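Siderophore-interacting protein (Aeromonas hydrophila, PDB 6K2L) binds FAD and probably helps release iron by reducing ferric siderophores. Local coordinates at residues R163-L168 with T205-E210; S214-G219 with L236-T241. The protein carries 1 engineered substitution. All coordinates share one frame; numbering follows the deposited sequence.

Interaction 1. Residues R163-L168 with T205-E210; sequences RGHIAL and TSLPLE
H165 on strand 163-170 meets L207 in the loop that follows helix 198-205. The contact is small, 131 Å² over both sides, and lies at the surface. H165 CB points toward the loop and lies 3.8 Å from L207 CD1. H165 CG is also 3.8 Å from L207 CD1. It stands beside the backbone N and anti to the carbonyl carbon (chi1 -50°). This turn, with chi2 near -87°, lays one face of the imidazole toward L207. L207 CD1 sits over that face of the H165 ring, 4.2 Å from its centroid and 27° off the normal, a CH-pi contact. On one arm of the ring, H165 CD2 is 4.1 Å from L207 CD1. The strand belongs to the parallel sheet of a Rossmann-like domain, probably the counterpart of the NAD-binding domain of ferredoxin reductases, and runs next to strand 185-191. H165 ND1, on the other arm, shares a weak hydrogen bond with T186 OG1 of that neighbour, which probably helps to set the ring's rotation. At the far end H165 NE2 comes to 4.4 Å from P208 O, too long for a bond. No hydrogen bond joins the two segments. F204 of helix 198-205 packs on H165 as well.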
loop_
_atom_site.group_PDB
_atom_site.type_symbol
_atom_site.label_atom_id
_atom_site.label_comp_id
_atom_site.label_asym_id
_atom_site.label_seq_id
_atom_site.Cartn_x
_atom_site.Cartn_y
_atom_site.Cartn_z
ATOM N N ARG A 163 8.306 4.523 14.951
ATOM C CA ARG A 163 9.648 4.449 15.509
ATOM C C ARG A 163 10.145 3.015 15.446
ATOM O O ARG A 163 9.369 2.073 15.303
ATOM C CB ARG A 163 9.680 4.941 16.950
ATOM C CG ARG A 163 9.321 6.395 17.066
ATOM C CD ARG A 163 9.882 6.995 18.327
ATOM N NE ARG A 163 11.325 7.233 18.235
ATOM C CZ ARG A 163 11.893 8.286 17.647
ATOM N NH1 ARG A 163 11.140 9.227 17.073
ATOM N NH2 ARG A 163 13.220 8.400 17.648
ATOM N N GLY A 164 11.442 2.850 15.558
ATOM C CA GLY A 164 11.977 1.523 15.711
ATOM C C GLY A 164 13.363 1.404 15.126
ATOM O O GLY A 164 14.088 2.382 14.961
ATOM N N HIS A 165 13.731 0.166 14.812
ATOM C CA HIS A 165 15.031 -0.146 14.255
ATOM C C HIS A 165 14.872 -1.251 13.227
ATOM O O HIS A 165 14.101 -2.200 13.428
ATOM C CB HIS A 165 16.019 -0.594 15.336
ATOM C CG HIS A 165 16.090 0.320 16.525
ATOM N ND1 HIS A 165 16.920 1.420 16.572
ATOM C CD2 HIS A 165 15.452 0.283 17.720
ATOM C CE1 HIS A 165 16.786 2.023 17.738
ATOM N NE2 HIS A 165 15.912 1.344 18.460
ATOM N N ILE A 166 15.626 -1.125 12.139
ATOM C CA ILE A 166 15.705 -2.109 11.077
ATOM C C ILE A 166 17.178 -2.434 10.847
ATOM O O ILE A 166 18.013 -1.526 10.746
ATOM C CB ILE A 166 15.039 -1.577 9.790
ATOM C CG1 ILE A 166 13.568 -1.280 10.073
ATOM C CG2 ILE A 166 15.214 -2.570 8.635
ATOM C CD1 ILE A 166 12.878 -0.577 8.962
ATOM N N ALA A 167 17.508 -3.722 10.766
ATOM C CA ALA A 167 18.855 -4.154 10.394
ATOM C C ALA A 167 18.762 -5.119 9.216
ATOM O O ALA A 167 17.959 -6.054 9.247
ATOM C CB ALA A 167 19.568 -4.821 11.570
ATOM N N LEU A 168 19.588 -4.920 8.188
ATOM C CA LEU A 168 19.595 -5.830 7.046
ATOM C C LEU A 168 20.969 -6.454 6.812
ATOM O O LEU A 168 21.980 -5.756 6.846
ATOM C CB LEU A 168 19.155 -5.103 5.798
ATOM C CG LEU A 168 17.745 -4.496 5.857
ATOM C CD1 LEU A 168 17.511 -3.600 4.661
ATOM C CD2 LEU A 168 16.692 -5.585 5.906
ATOM N N THR A 205 20.580 -7.234 19.431
ATOM C CA THR A 205 20.288 -7.590 20.811
ATOM C C THR A 205 20.739 -6.494 21.775
ATOM O O THR A 205 20.149 -6.367 22.855
ATOM C CB THR A 205 20.922 -8.943 21.155
ATOM O OG1 THR A 205 22.327 -8.923 20.850
ATOM C CG2 THR A 205 20.245 -10.077 20.361
ATOM N N SER A 206 21.752 -5.685 21.395
ATOM C CA SER A 206 22.148 -4.534 22.207
ATOM C C SER A 206 21.097 -3.421 22.270
ATOM O O SER A 206 21.191 -2.566 23.157
ATOM C CB SER A 206 23.463 -3.922 21.696
ATOM O OG SER A 206 23.284 -3.085 20.547
ATOM N N LEU A 207 20.102 -3.383 21.341
ATOM C CA LEU A 207 19.190 -2.238 21.350
ATOM C C LEU A 207 18.094 -2.417 22.402
ATOM O O LEU A 207 17.556 -3.515 22.572
ATOM C CB LEU A 207 18.533 -2.027 19.986
ATOM C CG LEU A 207 19.395 -2.024 18.730
ATOM C CD1 LEU A 207 18.534 -2.410 17.520
ATOM C CD2 LEU A 207 20.108 -0.692 18.498
ATOM N N PRO A 208 17.730 -1.349 23.105
ATOM C CA PRO A 208 16.559 -1.411 23.986
ATOM C C PRO A 208 15.268 -1.514 23.179
ATOM O O PRO A 208 15.019 -0.721 22.271
ATOM C CB PRO A 208 16.633 -0.093 24.760
ATOM C CG PRO A 208 17.355 0.830 23.829
ATOM C CD PRO A 208 18.372 -0.025 23.125
ATOM N N LEU A 209 14.434 -2.480 23.537
ATOM C CA LEU A 209 13.214 -2.765 22.804
ATOM C C LEU A 209 11.997 -2.457 23.668
ATOM O O LEU A 209 11.970 -2.773 24.861
ATOM C CB LEU A 209 13.177 -4.235 22.353
ATOM C CG LEU A 209 14.413 -4.755 21.609
ATOM C CD1 LEU A 209 14.430 -6.274 21.600
ATOM C CD2 LEU A 209 14.485 -4.186 20.200
ATOM N N GLU A 210 10.994 -1.846 23.057
ATOM C CA GLU A 210 9.704 -1.673 23.695
ATOM C C GLU A 210 8.893 -2.951 23.596
ATOM O O GLU A 210 8.740 -3.509 22.506
ATOM C CB GLU A 210 8.960 -0.534 23.023
ATOM C CG GLU A 210 9.693 0.779 23.202
ATOM C CD GLU A 210 9.504 1.357 24.598
ATOM O OE1 GLU A 210 8.465 1.018 25.225
ATOM O OE2 GLU A 210 10.384 2.144 25.048
#

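Interaction 2. Residues S214-G219 with L236-T241; sequences SYFWFG and LEVDRT
F216 and V238 carry the apolar part of this contact. It joins strand 214-218 of the parallel sheet to the loop between helix 222-235 and strand 243-245. The unit is a right-handed beta-alpha-beta crossover of a Rossmann-like domain, and the loop leads from the helix back to the sheet. Both V238 methyls reach the ring of F216. V238 CG2 is 3.7 Å from F216 CE1, and V238 CG1 is 4.0 Å from the same carbon. V238 CG1 also lies 4.1 Å from F216 CD1. The methyls meet this CD1-CE1 side of the ring at an oblique angle. V238 CG1 is anti to the backbone N (chi1 179°), while CG2 stands beside that N, and this rotation turns both methyls to the phenyl. V232 of helix 222-235 touches both F216 and V238, so the helix adds to the same apolar patch.

The second approach is a long one, of a carbonyl oxygen to a ring edge. T241 O lies at the edge of the Y215 ring, near its plane, 4.3 Å from Y215 CE1. No hydrogen bond crosses between the segments.

The hydrogen bonds lie within the loop. D239 and T241 form an Asx turn where the 3-10 segment begins. T241 N donates to D239 OD2 over 3.2 Å, with an N-H...O angle of 163°. It comes from above the carboxylate plane, 64° out of it. T241 OG1 donates to the anti lone pair of the same D239 OD2, 2.8 Å away.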
loop_
_atom_site.group_PDB
_atom_site.type_symbol
_atom_site.label_atom_id
_atom_site.label_comp_id
_atom_site.label_asym_id
_atom_site.label_seq_id
_atom_site.Cartn_x
_atom_site.Cartn_y
_atom_site.Cartn_z
ATOM N N SER A 214 4.213 -2.640 20.150
ATOM C CA SER A 214 5.289 -2.835 19.196
ATOM C C SER A 214 5.019 -4.058 18.337
ATOM O O SER A 214 4.255 -4.946 18.701
ATOM C CB SER A 214 6.653 -2.963 19.897
ATOM O OG SER A 214 6.604 -3.874 20.975
ATOM N N TYR A 215 5.672 -4.084 17.181
ATOM C CA TYR A 215 5.567 -5.167 16.216
ATOM C C TYR A 215 6.976 -5.586 15.812
ATOM O O TYR A 215 7.776 -4.748 15.382
ATOM C CB TYR A 215 4.769 -4.727 14.996
ATOM C CG TYR A 215 4.521 -5.829 13.991
ATOM C CD1 TYR A 215 3.848 -6.989 14.361
ATOM C CD2 TYR A 215 4.938 -5.697 12.657
ATOM C CE1 TYR A 215 3.609 -7.998 13.439
ATOM C CE2 TYR A 215 4.698 -6.699 11.727
ATOM C CZ TYR A 215 4.033 -7.847 12.131
ATOM O OH TYR A 215 3.798 -8.848 11.224
ATOM N N PHE A 216 7.277 -6.874 15.970
ATOM C CA PHE A 216 8.564 -7.450 15.618
ATOM C C PHE A 216 8.406 -8.285 14.356
ATOM O O PHE A 216 7.522 -9.133 14.278
ATOM C CB PHE A 216 9.099 -8.305 16.759
ATOM C CG PHE A 216 9.288 -7.549 18.040
ATOM C CD1 PHE A 216 8.202 -7.240 18.862
ATOM C CD2 PHE A 216 10.555 -7.153 18.436
ATOM C CE1 PHE A 216 8.393 -6.541 20.054
ATOM C CE2 PHE A 216 10.750 -6.453 19.633
ATOM C CZ PHE A 216 9.666 -6.143 20.437
ATOM N N TRP A 217 9.241 -8.014 13.359
ATOM C CA TRP A 217 9.153 -8.662 12.060
ATOM C C TRP A 217 10.533 -9.203 11.723
ATOM O O TRP A 217 11.472 -8.425 11.530
ATOM C CB TRP A 217 8.668 -7.689 10.997
ATOM C CG TRP A 217 8.272 -8.327 9.702
ATOM C CD1 TRP A 217 7.002 -8.616 9.286
ATOM C CD2 TRP A 217 9.149 -8.766 8.651
ATOM N NE1 TRP A 217 7.035 -9.207 8.038
ATOM C CE2 TRP A 217 8.341 -9.296 7.624
ATOM C CE3 TRP A 217 10.529 -8.718 8.459
ATOM C CZ2 TRP A 217 8.872 -9.775 6.430
ATOM C CZ3 TRP A 217 11.057 -9.199 7.272
ATOM C CH2 TRP A 217 10.230 -9.719 6.274
ATOM N N PHE A 218 10.655 -10.534 11.694
ATOM C CA PHE A 218 11.886 -11.247 11.379
ATOM C C PHE A 218 11.618 -12.125 10.155
ATOM O O PHE A 218 10.746 -13.002 10.195
ATOM C CB PHE A 218 12.337 -12.086 12.583
ATOM C CG PHE A 218 12.374 -11.319 13.902
ATOM C CD1 PHE A 218 13.026 -10.093 13.998
ATOM C CD2 PHE A 218 11.769 -11.830 15.045
ATOM C CE1 PHE A 218 13.065 -9.392 15.211
ATOM C CE2 PHE A 218 11.801 -11.146 16.253
ATOM C CZ PHE A 218 12.458 -9.927 16.345
ATOM N N GLY A 219 12.333 -11.858 9.054
ATOM C CA GLY A 219 12.224 -12.662 7.853
ATOM C C GLY A 219 13.592 -12.848 7.223
ATOM O O GLY A 219 14.596 -12.381 7.736
ATOM N N LEU A 236 11.977 -10.360 26.913
ATOM C CA LEU A 236 10.758 -9.571 26.949
ATOM C C LEU A 236 9.586 -10.538 26.886
ATOM O O LEU A 236 9.755 -11.720 26.575
ATOM C CB LEU A 236 10.707 -8.564 25.780
ATOM C CG LEU A 236 11.773 -7.464 25.599
ATOM C CD1 LEU A 236 12.363 -7.545 24.204
ATOM C CD2 LEU A 236 11.142 -6.120 25.805
ATOM N N GLU A 237 8.390 -10.024 27.168
ATOM C CA GLU A 237 7.171 -10.796 26.942
ATOM C C GLU A 237 6.258 -10.077 25.949
ATOM O O GLU A 237 5.571 -9.101 26.288
ATOM C CB GLU A 237 6.453 -11.150 28.251
ATOM C CG GLU A 237 6.997 -12.444 28.834
ATOM C CD GLU A 237 6.978 -13.588 27.755
ATOM O OE1 GLU A 237 7.967 -14.345 27.625
ATOM O OE2 GLU A 237 5.971 -13.736 27.022
ATOM N N VAL A 238 6.265 -10.579 24.713
ATOM C CA VAL A 238 5.442 -10.050 23.640
ATOM C C VAL A 238 4.515 -11.160 23.184
ATOM O O VAL A 238 4.948 -12.303 23.008
ATOM C CB VAL A 238 6.332 -9.553 22.489
ATOM C CG1 VAL A 238 5.468 -9.014 21.334
ATOM C CG2 VAL A 238 7.327 -8.532 22.994
ATOM N N ASP A 239 3.250 -10.835 23.002
ATOM C CA ASP A 239 2.339 -11.853 22.508
ATOM C C ASP A 239 2.719 -12.284 21.093
ATOM O O ASP A 239 3.283 -11.514 20.310
ATOM C CB ASP A 239 0.890 -11.358 22.520
ATOM C CG ASP A 239 -0.102 -12.468 22.209
ATOM O OD1 ASP A 239 -0.146 -13.478 22.967
ATOM O OD2 ASP A 239 -0.818 -12.351 21.187
ATOM N N ARG A 240 2.390 -13.549 20.783
ATOM C CA ARG A 240 2.727 -14.163 19.504
ATOM C C ARG A 240 2.133 -13.393 18.336
ATOM O O ARG A 240 2.687 -13.408 17.232
ATOM C CB ARG A 240 2.230 -15.617 19.486
ATOM C CG ARG A 240 2.689 -16.459 18.297
ATOM C CD ARG A 240 3.119 -17.864 18.712
ATOM N NE ARG A 240 4.389 -17.865 19.444
ATOM C CZ ARG A 240 4.539 -18.247 20.718
ATOM N NH1 ARG A 240 5.744 -18.194 21.279
ATOM N NH2 ARG A 240 3.500 -18.680 21.439
ATOM N N THR A 241 1.005 -12.724 18.546
ATOM C CA THR A 241 0.387 -11.995 17.447
ATOM C C THR A 241 1.178 -10.749 17.042
ATOM O O THR A 241 0.936 -10.203 15.963
ATOM C CB THR A 241 -1.043 -11.612 17.824
ATOM O OG1 THR A 241 -1.023 -10.724 18.950
ATOM C CG2 THR A 241 -1.833 -12.843 18.176
#

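Interactions 1 and 2 lie in one domain and reach the same parallel sheet, with centres about 12 Å apart. They follow in series along the chain: 205-210 ends just before strand 214-218 begins. They also touch. L209 CD1 packs on L236 CD1 at 3.6 Å and lies 4.2 Å from F216 CE2. E210 O is 3.5 Å from F216 CZ, and also accepts a hydrogen bond from S214 OG. Y140 belongs to the strand lying between 163-170 and 214-218. Y140 OH is hydrogen-bonded to E210 N, and the Y140 ring meets that of F216. The FAD is some way off, with the side chain of Y215 in interaction 2 about 11 Å from it.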